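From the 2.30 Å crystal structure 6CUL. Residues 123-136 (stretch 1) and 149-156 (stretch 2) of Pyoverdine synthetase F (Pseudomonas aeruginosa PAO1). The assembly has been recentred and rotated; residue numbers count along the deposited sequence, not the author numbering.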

ATOM      1  N   GLY A 123      -5.743 -19.597 -12.005  1.00 31.70           N
ATOM      2  CA  GLY A 123      -5.483 -19.299 -10.620  1.00 31.82           C
ATOM      3  C   GLY A 123      -5.690 -17.856 -10.227  1.00 38.77           C
ATOM      4  O   GLY A 123      -6.224 -17.603  -9.216  1.00 37.08           O
ATOM      5  N   LYS A 124      -5.249 -16.926 -11.049  1.00 35.69           N
ATOM      6  CA  LYS A 124      -5.442 -15.545 -10.736  1.00 37.42           C
ATOM      7  C   LYS A 124      -6.911 -15.248 -10.578  1.00 38.78           C
ATOM      8  O   LYS A 124      -7.275 -14.628  -9.633  1.00 39.98           O
ATOM      9  N   SER A 125      -7.741 -15.733 -11.471  1.00 40.20           N
ATOM     10  CA  SER A 125      -9.138 -15.519 -11.321  1.00 44.73           C
ATOM     11  C   SER A 125      -9.632 -16.127 -10.044  1.00 43.28           C
ATOM     12  O   SER A 125     -10.365 -15.490  -9.372  1.00 46.86           O
ATOM     13  N   ASP A 126      -9.254 -17.328  -9.698  1.00 37.90           N
ATOM     14  CA  ASP A 126      -9.733 -17.905  -8.458  1.00 38.37           C
ATOM     15  C   ASP A 126      -9.290 -17.141  -7.196  1.00 42.46           C
ATOM     16  O   ASP A 126      -9.976 -17.153  -6.233  1.00 45.52           O
ATOM     17  N   PHE A 127      -8.094 -16.583  -7.205  1.00 47.18           N
ATOM     18  CA  PHE A 127      -7.587 -15.749  -6.141  1.00 48.12           C
ATOM     19  C   PHE A 127      -8.423 -14.494  -6.015  1.00 44.25           C
ATOM     20  O   PHE A 127      -8.813 -14.130  -4.945  1.00 46.18           O
ATOM     21  N   GLU A 128      -8.701 -13.847  -7.121  1.00 39.59           N
ATOM     22  CA  GLU A 128      -9.623 -12.760  -7.088  1.00 48.62           C
ATOM     23  C   GLU A 128     -10.961 -13.320  -6.620  1.00 56.88           C
ATOM     24  O   GLU A 128     -11.618 -12.684  -5.851  1.00 61.54           O
ATOM     25  N   ARG A 129     -11.353 -14.495  -7.079  1.00 51.81           N
ATOM     26  CA  ARG A 129     -12.590 -15.059  -6.635  1.00 45.60           C
ATOM     27  C   ARG A 129     -12.563 -15.316  -5.135  1.00 44.92           C
ATOM     28  O   ARG A 129     -13.515 -15.051  -4.495  1.00 42.49           O
ATOM     29  N   ARG A 130     -11.454 -15.820  -4.616  1.00 47.58           N
ATOM     30  CA  ARG A 130     -11.238 -15.955  -3.181  1.00 48.23           C
ATOM     31  C   ARG A 130     -11.143 -14.591  -2.475  1.00 45.92           C
ATOM     32  O   ARG A 130     -11.434 -14.510  -1.333  1.00 48.57           O
ATOM     33  N   LEU A 131     -10.639 -13.554  -3.100  1.00 38.25           N
ATOM     34  CA  LEU A 131     -10.666 -12.264  -2.457  1.00 45.31           C
ATOM     35  C   LEU A 131     -12.112 -11.832  -2.136  1.00 40.34           C
ATOM     36  O   LEU A 131     -12.409 -11.515  -1.025  1.00 41.60           O
ATOM     37  N   HIS A 132     -12.969 -11.871  -3.148  1.00 45.75           N
ATOM     38  CA  HIS A 132     -14.379 -11.494  -3.091  1.00 50.53           C
ATOM     39  C   HIS A 132     -15.166 -12.194  -2.072  1.00 45.64           C
ATOM     40  O   HIS A 132     -15.979 -11.654  -1.423  1.00 46.51           O
ATOM     41  N   ASP A 133     -14.908 -13.448  -1.993  1.00 48.30           N
ATOM     42  CA  ASP A 133     -15.608 -14.382  -1.142  1.00 52.54           C
ATOM     43  C   ASP A 133     -15.321 -14.142   0.299  1.00 44.85           C
ATOM     44  O   ASP A 133     -16.219 -14.105   1.063  1.00 54.08           O
ATOM     45  N   THR A 134     -14.095 -14.007   0.670  1.00 45.56           N
ATOM     46  CA  THR A 134     -13.869 -13.724   2.051  1.00 53.15           C
ATOM     47  C   THR A 134     -14.070 -12.295   2.495  1.00 51.04           C
ATOM     48  O   THR A 134     -14.012 -12.102   3.641  1.00 56.67           O
ATOM     49  N   LEU A 135     -14.170 -11.297   1.644  1.00 49.38           N
ATOM     50  CA  LEU A 135     -14.481 -10.008   2.143  1.00 54.93           C
ATOM     51  C   LEU A 135     -15.881 -10.201   2.677  1.00 52.87           C
ATOM     52  O   LEU A 135     -16.146  -9.945   3.808  1.00 48.54           O
ATOM     53  N   VAL A 136     -16.689 -10.852   1.847  1.00 53.54           N
ATOM     54  CA  VAL A 136     -18.067 -11.174   2.111  1.00 51.81           C
ATOM     55  C   VAL A 136     -18.084 -11.998   3.354  1.00 55.22           C
ATOM     56  O   VAL A 136     -18.880 -11.771   4.167  1.00 54.21           O
ATOM     57  N   LEU A 149       0.546  -6.429  -4.489  1.00 41.82           N
ATOM     58  CA  LEU A 149       1.231  -6.610  -5.746  1.00 44.94           C
ATOM     59  C   LEU A 149       0.450  -7.209  -6.931  1.00 44.30           C
ATOM     60  O   LEU A 149       0.862  -7.102  -8.037  1.00 42.39           O
ATOM     61  N   VAL A 150      -0.652  -7.868  -6.660  1.00 43.17           N
ATOM     62  CA  VAL A 150      -1.493  -8.424  -7.649  1.00 37.73           C
ATOM     63  C   VAL A 150      -2.310  -7.282  -8.202  1.00 49.36           C
ATOM     64  O   VAL A 150      -2.679  -6.417  -7.489  1.00 42.85           O
ATOM     65  N   ILE A 151      -2.628  -7.322  -9.484  1.00 56.99           N
ATOM     66  CA  ILE A 151      -3.390  -6.294 -10.128  1.00 48.13           C
ATOM     67  C   ILE A 151      -4.764  -6.773 -10.222  1.00 46.44           C
ATOM     68  O   ILE A 151      -4.983  -7.715 -10.881  1.00 46.13           O
ATOM     69  N   LEU A 152      -5.695  -6.077  -9.638  1.00 50.01           N
ATOM     70  CA  LEU A 152      -7.027  -6.574  -9.679  1.00 54.39           C
ATOM     71  C   LEU A 152      -7.782  -6.146 -10.911  1.00 51.38           C
ATOM     72  O   LEU A 152      -8.026  -5.043 -11.071  1.00 61.59           O
ATOM     73  N   ASP A 153      -8.036  -7.022 -11.846  1.00 61.81           N
ATOM     74  CA  ASP A 153      -8.840  -6.684 -13.000  1.00 60.91           C
ATOM     75  C   ASP A 153     -10.248  -7.249 -12.926  1.00 56.89           C
ATOM     76  O   ASP A 153     -11.106  -6.672 -13.535  1.00 47.33           O
ATOM     77  N   GLU A 154     -10.416  -8.379 -12.289  1.00 53.33           N
ATOM     78  CA  GLU A 154     -11.697  -9.002 -12.150  1.00 62.93           C
ATOM     79  C   GLU A 154     -12.505  -8.601 -10.955  1.00 55.86           C
ATOM     80  O   GLU A 154     -13.686  -8.531 -11.051  1.00 55.00           O
ATOM     81  N   LEU A 155     -11.855  -8.349  -9.837  1.00 54.38           N
ATOM     82  CA  LEU A 155     -12.568  -7.883  -8.660  1.00 59.16           C
ATOM     83  C   LEU A 155     -13.214  -6.535  -8.872  1.00 60.95           C
ATOM     84  O   LEU A 155     -14.166  -6.246  -8.241  1.00 66.67           O
ATOM     85  N   VAL A 156     -12.699  -5.755  -9.770  1.00 56.03           N
ATOM     86  CA  VAL A 156     -13.281  -4.471 -10.009  1.00 59.39           C
ATOM     87  C   VAL A 156     -14.217  -4.411 -11.214  1.00 62.31           C
ATOM     88  O   VAL A 156     -14.162  -3.427 -11.909  1.00 51.45           O
TER

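Residues 123-136 are part of a helix that begins earlier in the chain, and they lie against a loop, 149-156, that forms no regular strand or helix of its own. Such a loop leaves backbone donors and acceptors without partners, and here the helix side chains supply partners for three of them, the amides of E154 and L155 and the carbonyl of I151.

The central piece is E128, a buried residue whose CA-to-CB bond points toward the loop and whose chi1 is m and chi2 t. Its carboxylate receives the loop's amides where the chain turns. L155 N donates to E128 OE1 at 2.9 Å with good geometry; E154 N donates to E128 OE2 at 3.2 Å, and a second, weak bond runs from E154 N to E128 OE1, also 3.2 Å. Both carboxylate oxygens are therefore used, and two consecutive backbone donors are satisfied by one side chain.

One turn earlier, K124 also points toward the loop. Its t, t, t, m rotamer carries the ammonium out to the backbone, where K124 NZ donates to I151 O at 3.1 Å. The same nitrogen makes two long salt bridges, with E128 OE2 at 3.6 Å and D153 OD1 at 3.8 Å. This charge matters, because E128 OE2 and D153 OD1 lie just 2.7 Å apart. They are two acceptors and like charges, with no hydrogen bond assigned between them; the nearby lysine can offset some of that repulsion. D153, with chi1 p, starts sideways but brings its carboxylate back to this cluster.

S125, chi1 t, donates through OG to E154 OE1 at 3.1 Å, while E154 itself points toward the helix with chi1 m and chi2 t.

Apolar contacts continue beside the polar cluster. F127 leaves the helix sideways, but with chi1 t its ring reaches V150, F127 CE2 to V150 CG1 at a tight 3.2 Å. Farther along, L131 (m, t) meets L152: L131 CD1 lies 3.8 Å from L152 CD2. L155 (t, p) also starts sideways and turns its end to the helix: its CD1 lies 3.4 Å from H132 CB, and its CD2 lies 4.3 Å from L131 CB and 4.5 Å from L135 CD1.

R129 is paired within the helix, and R130 NH2 is hydrogen-bonded elsewhere in the structure. R129 NH2 bonds D126 OD1 at 2.6 Å and R129 NH1 bonds D133 OD2 at 3.2 Å, both within salt bridges, and H132 ND1 makes a weak bond to D133 OD1 at 3.5 Å. The rule to read here is economical: one buried carboxylate holds the loop amides, one lysine holds a loop carbonyl, and apolar side chains pack beside them.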

ATOM      1  CB  LYS A 124      -4.876 -14.670 -11.827  1.00 25.35           C
ATOM      2  CG  LYS A 124      -4.753 -13.205 -11.494  1.00 33.56           C
ATOM      3  CD  LYS A 124      -3.965 -12.469 -12.561  1.00 41.28           C
ATOM      4  CE  LYS A 124      -3.730 -11.016 -12.320  1.00 30.20           C
ATOM      5  NZ  LYS A 124      -4.966 -10.356 -12.551  1.00 21.06           N
ATOM      6  CB  SER A 125      -9.932 -16.088 -12.498  1.00 50.83           C
ATOM      7  OG  SER A 125     -11.315 -16.147 -12.245  1.00 57.55           O
ATOM      8  CB  ASP A 126      -9.386 -19.390  -8.406  1.00 41.06           C
ATOM      9  CG  ASP A 126     -10.080 -20.119  -7.330  1.00 49.62           C
ATOM     10  OD1 ASP A 126     -11.202 -20.477  -7.489  1.00 47.84           O
ATOM     11  OD2 ASP A 126      -9.493 -20.391  -6.333  1.00 44.99           O
ATOM     12  CB  PHE A 127      -6.175 -15.376  -6.417  1.00 40.94           C
ATOM     13  CG  PHE A 127      -5.748 -14.124  -5.757  1.00 43.12           C
ATOM     14  CD1 PHE A 127      -5.490 -14.087  -4.427  1.00 41.59           C
ATOM     15  CD2 PHE A 127      -5.564 -12.982  -6.483  1.00 55.91           C
ATOM     16  CE1 PHE A 127      -5.060 -12.960  -3.830  1.00 39.75           C
ATOM     17  CE2 PHE A 127      -5.124 -11.843  -5.886  1.00 51.47           C
ATOM     18  CZ  PHE A 127      -4.874 -11.839  -4.552  1.00 43.47           C
ATOM     19  CB  GLU A 128      -9.810 -12.113  -8.437  1.00 44.31           C
ATOM     20  CG  GLU A 128      -8.549 -11.706  -9.117  1.00 41.89           C
ATOM     21  CD  GLU A 128      -8.718 -10.532 -10.030  1.00 55.69           C
ATOM     22  OE1 GLU A 128      -9.233  -9.535  -9.575  1.00 59.29           O
ATOM     23  OE2 GLU A 128      -8.320 -10.574 -11.177  1.00 45.98           O
ATOM     24  CB  ARG A 129     -12.906 -16.288  -7.400  1.00 40.38           C
ATOM     25  CG  ARG A 129     -14.258 -16.820  -7.058  1.00 44.42           C
ATOM     26  CD  ARG A 129     -14.277 -17.726  -5.845  1.00 45.54           C
ATOM     27  NE  ARG A 129     -13.400 -18.853  -5.965  1.00 37.91           N
ATOM     28  CZ  ARG A 129     -13.077 -19.637  -4.963  1.00 39.82           C
ATOM     29  NH1 ARG A 129     -13.522 -19.390  -3.771  1.00 33.44           N
ATOM     30  NH2 ARG A 129     -12.255 -20.634  -5.149  1.00 42.70           N
ATOM     31  CB  ARG A 130      -9.974 -16.724  -2.873  1.00 41.96           C
ATOM     32  CG  ARG A 130     -10.138 -18.197  -2.662  1.00 45.51           C
ATOM     33  CD  ARG A 130      -8.842 -18.908  -2.303  1.00 51.97           C
ATOM     34  NE  ARG A 130      -7.713 -18.639  -3.198  1.00 63.94           N
ATOM     35  CZ  ARG A 130      -6.445 -18.509  -2.814  1.00 48.18           C
ATOM     36  NH1 ARG A 130      -6.117 -18.590  -1.571  1.00 31.81           N
ATOM     37  NH2 ARG A 130      -5.530 -18.270  -3.707  1.00 46.82           N
ATOM     38  CB  LEU A 131      -9.937 -11.212  -3.301  1.00 44.01           C
ATOM     39  CG  LEU A 131      -8.424 -11.286  -3.459  1.00 44.08           C
ATOM     40  CD1 LEU A 131      -7.852 -10.118  -4.180  1.00 39.62           C
ATOM     41  CD2 LEU A 131      -7.728 -11.396  -2.151  1.00 52.15           C
ATOM     42  CB  HIS A 132     -15.051 -11.749  -4.439  1.00 38.62           C
ATOM     43  CG  HIS A 132     -16.523 -11.507  -4.439  1.00 41.21           C
ATOM     44  ND1 HIS A 132     -17.438 -12.509  -4.255  1.00 49.04           N
ATOM     45  CD2 HIS A 132     -17.242 -10.380  -4.582  1.00 43.46           C
ATOM     46  CE1 HIS A 132     -18.645 -12.010  -4.272  1.00 43.76           C
ATOM     47  NE2 HIS A 132     -18.553 -10.722  -4.486  1.00 43.21           N
ATOM     48  CB  ASP A 133     -15.206 -15.820  -1.447  1.00 53.93           C
ATOM     49  CG  ASP A 133     -15.939 -16.432  -2.599  1.00 50.48           C
ATOM     50  OD1 ASP A 133     -16.490 -15.754  -3.441  1.00 44.45           O
ATOM     51  OD2 ASP A 133     -15.901 -17.642  -2.671  1.00 41.86           O
ATOM     52  CB  THR A 134     -12.540 -14.149   2.592  1.00 43.25           C
ATOM     53  OG1 THR A 134     -12.664 -14.237   3.988  1.00 45.15           O
ATOM     54  CG2 THR A 134     -11.548 -13.138   2.339  1.00 39.76           C
ATOM     55  CB  LEU A 135     -14.408  -9.001   1.019  1.00 47.32           C
ATOM     56  CG  LEU A 135     -12.971  -8.710   0.625  1.00 42.32           C
ATOM     57  CD1 LEU A 135     -12.834  -7.797  -0.541  1.00 42.20           C
ATOM     58  CD2 LEU A 135     -12.297  -8.134   1.798  1.00 46.14           C
ATOM     59  CB  VAL A 136     -18.707 -11.917   0.977  1.00 51.16           C
ATOM     60  CG1 VAL A 136     -20.087 -12.328   1.354  1.00 52.63           C
ATOM     61  CG2 VAL A 136     -18.727 -11.076  -0.252  1.00 45.65           C
ATOM     62  CB  LEU A 149       2.554  -7.343  -5.500  1.00 44.92           C
ATOM     63  CG  LEU A 149       3.509  -6.923  -4.398  1.00 26.07           C
ATOM     64  CD1 LEU A 149       4.795  -7.660  -4.402  1.00 26.61           C
ATOM     65  CD2 LEU A 149       3.797  -5.479  -4.501  1.00 40.98           C
ATOM     66  CB  VAL A 150      -2.362  -9.514  -7.030  1.00 44.35           C
ATOM     67  CG1 VAL A 150      -3.410 -10.038  -7.962  1.00 46.58           C
ATOM     68  CG2 VAL A 150      -1.520 -10.649  -6.561  1.00 41.32           C
ATOM     69  CB  ILE A 151      -2.989  -6.143 -11.566  1.00 45.79           C
ATOM     70  CG1 ILE A 151      -1.495  -5.977 -11.699  1.00 60.64           C
ATOM     71  CG2 ILE A 151      -3.776  -5.021 -12.166  1.00 44.42           C
ATOM     72  CD1 ILE A 151      -0.837  -5.130 -10.642  1.00 66.51           C
ATOM     73  CB  LEU A 152      -7.749  -6.122  -8.425  1.00 55.16           C
ATOM     74  CG  LEU A 152      -7.308  -6.811  -7.140  1.00 44.69           C
ATOM     75  CD1 LEU A 152      -6.212  -6.043  -6.471  1.00 42.16           C
ATOM     76  CD2 LEU A 152      -8.455  -7.014  -6.216  1.00 36.31           C
ATOM     77  CB  ASP A 153      -8.202  -7.101 -14.342  1.00 61.04           C
ATOM     78  CG  ASP A 153      -8.148  -8.575 -14.531  1.00 66.33           C
ATOM     79  OD1 ASP A 153      -8.413  -9.213 -13.549  1.00 79.62           O
ATOM     80  OD2 ASP A 153      -7.830  -9.114 -15.574  1.00 39.06           O
ATOM     81  CB  GLU A 154     -11.580 -10.505 -12.194  1.00 61.20           C
ATOM     82  CG  GLU A 154     -11.316 -11.024 -13.576  1.00 71.29           C
ATOM     83  CD  GLU A 154     -11.180 -12.506 -13.592  1.00 60.41           C
ATOM     84  OE1 GLU A 154     -11.713 -13.100 -12.640  1.00 60.48           O
ATOM     85  OE2 GLU A 154     -10.582 -13.048 -14.511  1.00 41.84           O
ATOM     86  CB  LEU A 155     -11.720  -7.873  -7.391  1.00 52.80           C
ATOM     87  CG  LEU A 155     -12.480  -8.009  -6.064  1.00 47.38           C
ATOM     88  CD1 LEU A 155     -12.994  -9.401  -5.862  1.00 42.56           C
ATOM     89  CD2 LEU A 155     -11.657  -7.626  -4.859  1.00 53.56           C
ATOM     90  CB  VAL A 156     -12.164  -3.454 -10.161  1.00 60.21           C
ATOM     91  CG1 VAL A 156     -11.254  -3.591  -8.996  1.00 56.70           C
ATOM     92  CG2 VAL A 156     -11.367  -3.622 -11.419  1.00 50.87           C
TER